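Local coordinates for Na Glutathione S-transferase 1 (Necator americanus, PDB 2ON7), which probably conjugates glutathione to electrophilic compounds, as a dimeric glutathione S-transferase of the human hookworm, at residues D157-E162 and H184-R189. Numbering follows the deposited sequence.
Sequences DLLVSE and HMEKIR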
loop_
_atom_site.group_PDB
_atom_site.type_symbol
_atom_site.label_atom_id
_atom_site.label_comp_id
_atom_site.label_asym_id
_atom_site.label_seq_id
_atom_site.Cartn_x
_atom_site.Cartn_y
_atom_site.Cartn_z
ATOM N N ASP A 157 5.847 -0.269 13.523
ATOM C CA ASP A 157 6.759 0.320 14.519
ATOM C C ASP A 157 8.162 0.654 13.894
ATOM O O ASP A 157 8.727 1.717 14.123
ATOM C CB ASP A 157 6.857 -0.613 15.733
ATOM C CG ASP A 157 5.514 -0.701 16.515
ATOM O OD1 ASP A 157 5.047 -1.809 16.858
ATOM O OD2 ASP A 157 4.909 0.379 16.758
ATOM N N LEU A 158 8.651 -0.242 13.045
ATOM C CA LEU A 158 9.975 -0.168 12.449
ATOM C C LEU A 158 10.011 0.816 11.315
ATOM O O LEU A 158 10.905 1.660 11.241
ATOM C CB LEU A 158 10.390 -1.554 11.940
ATOM C CG LEU A 158 10.244 -2.768 12.837
ATOM C CD1 LEU A 158 10.498 -4.005 11.980
ATOM C CD2 LEU A 158 11.260 -2.689 13.985
ATOM N N LEU A 159 9.032 0.693 10.430
ATOM C CA LEU A 159 8.836 1.647 9.357
ATOM C C LEU A 159 8.966 3.081 9.822
ATOM O O LEU A 159 9.766 3.863 9.264
ATOM C CB LEU A 159 7.452 1.465 8.742
ATOM C CG LEU A 159 7.232 0.500 7.583
ATOM C CD1 LEU A 159 5.776 0.682 7.099
ATOM C CD2 LEU A 159 8.302 0.662 6.412
ATOM N N VAL A 160 8.167 3.409 10.828
ATOM C CA VAL A 160 7.996 4.772 11.372
ATOM C C VAL A 160 9.165 5.207 12.273
ATOM O O VAL A 160 9.667 6.330 12.153
ATOM C CB VAL A 160 6.645 4.867 12.178
ATOM C CG1 VAL A 160 6.454 6.208 12.825
ATOM C CG2 VAL A 160 5.453 4.491 11.299
ATOM N N SER A 161 9.595 4.336 13.186
ATOM C CA SER A 161 10.782 4.661 13.983
ATOM C C SER A 161 12.039 4.881 13.090
ATOM O O SER A 161 12.698 5.890 13.179
ATOM C CB SER A 161 11.009 3.633 15.074
ATOM O OG SER A 161 11.324 2.395 14.532
ATOM N N GLU A 162 12.330 3.949 12.201
ATOM C CA GLU A 162 13.445 4.091 11.269
ATOM C C GLU A 162 13.363 5.329 10.343
ATOM O O GLU A 162 14.371 5.981 10.056
ATOM C CB GLU A 162 13.582 2.800 10.440
ATOM C CG GLU A 162 14.584 2.881 9.274
ATOM C CD GLU A 162 16.000 3.108 9.778
ATOM O OE1 GLU A 162 16.414 2.433 10.760
ATOM O OE2 GLU A 162 16.693 3.962 9.193
ATOM N N HIS A 184 8.406 7.195 20.907
ATOM C CA HIS A 184 8.179 5.929 20.182
ATOM C C HIS A 184 9.443 5.491 19.448
ATOM O O HIS A 184 9.872 4.340 19.595
ATOM C CB HIS A 184 7.002 6.053 19.186
ATOM C CG HIS A 184 6.935 4.946 18.162
ATOM N ND1 HIS A 184 6.444 3.685 18.453
ATOM C CD2 HIS A 184 7.243 4.933 16.839
ATOM C CE1 HIS A 184 6.494 2.938 17.358
ATOM N NE2 HIS A 184 6.952 3.677 16.365
ATOM N N MET A 185 10.024 6.403 18.653
ATOM C CA MET A 185 11.278 6.169 17.887
ATOM C C MET A 185 12.421 5.676 18.802
ATOM O O MET A 185 13.176 4.787 18.437
ATOM C CB MET A 185 11.698 7.450 17.126
ATOM C CG MET A 185 13.074 7.389 16.407
ATOM S SD MET A 185 13.830 8.967 15.880
ATOM C CE MET A 185 13.998 9.803 17.450
ATOM N N GLU A 186 12.530 6.246 19.990
ATOM C CA GLU A 186 13.528 5.778 20.948
ATOM C C GLU A 186 13.220 4.446 21.633
ATOM O O GLU A 186 14.150 3.700 21.959
ATOM C CB GLU A 186 13.769 6.829 22.010
ATOM C CG GLU A 186 14.190 8.136 21.408
ATOM C CD GLU A 186 14.416 9.194 22.455
ATOM O OE1 GLU A 186 15.495 9.807 22.413
ATOM O OE2 GLU A 186 13.533 9.394 23.316
ATOM N N LYS A 187 11.936 4.170 21.876
ATOM C CA LYS A 187 11.525 2.930 22.515
ATOM C C LYS A 187 11.783 1.776 21.561
ATOM O O LYS A 187 12.467 0.806 21.931
ATOM C CB LYS A 187 10.045 2.988 22.971
ATOM C CG LYS A 187 9.248 1.710 22.700
ATOM C CD LYS A 187 7.774 1.837 23.081
ATOM C CE LYS A 187 7.283 0.555 23.739
ATOM N NZ LYS A 187 7.890 0.285 25.088
ATOM N N ILE A 188 11.285 1.903 20.321
ATOM C CA ILE A 188 11.494 0.854 19.274
ATOM C C ILE A 188 12.961 0.573 19.044
ATOM O O ILE A 188 13.360 -0.592 18.961
ATOM C CB ILE A 188 10.780 1.155 17.899
ATOM C CG1 ILE A 188 9.264 1.353 18.090
ATOM C CG2 ILE A 188 11.070 0.022 16.805
ATOM C CD1 ILE A 188 8.599 0.311 19.053
ATOM N N ARG A 189 13.761 1.627 18.921
ATOM C CA ARG A 189 15.158 1.463 18.504
ATOM C C ARG A 189 16.083 0.932 19.607
ATOM O O ARG A 189 17.147 0.389 19.317
ATOM C CB ARG A 189 15.684 2.749 17.875
ATOM C CG ARG A 189 14.973 3.051 16.539
ATOM C CD ARG A 189 15.266 4.441 15.948
ATOM N NE ARG A 189 16.609 4.566 15.382
ATOM C CZ ARG A 189 17.050 3.961 14.261
ATOM N NH1 ARG A 189 16.260 3.140 13.553
ATOM N NH2 ARG A 189 18.290 4.197 13.842
HETATM O O HOH W 1 13.873 1.335 13.572
#
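Ser-161 enters a knobs-into-holes site formed by His-184, Met-185, Ile-188 and Arg-189, and its CA comes within 4.2 Å of Met-185 CA where the two helices cross at -119°. Standing between backbone N and carbonyl carbon (chi1 66°), Ser-161 OG turns back along its own helix and donates to Asp-157 O at 2.7 Å. Asp-157 O also accepts Ser-161 N from the opposite face of its plane, and a weak, bent bond from His-184 NE2 at 3.5 Å (136° at the hydrogen); His-184 ND1 bonds weakly to Gly-146 O. Ser-161 OG in turn accepts from a water 2.9 Å away, which accepts from Arg-189 NH1 in the guanidinium plane. Arg-189 NH1 also forms a salt bridge to Glu-162 OE1 at 2.9 Å, met from above the carboxylate plane; Arg-201 pairs with OE1 as well, and Arg-12 with OE2. Asp-157 OD2 lies 3.1 Å from His-184 CE1 and accepts from Leu-148 N; OD1 accepts from Thr-154 N, consistent with the Asp half of this family's S/T-x-x-D capping box. Asp-157 O and Glu-162 OE1 are thus shared acceptors, linked through the Ser-161 hydroxyl and the water, and Glu-162 probably remains ionised among three arginines.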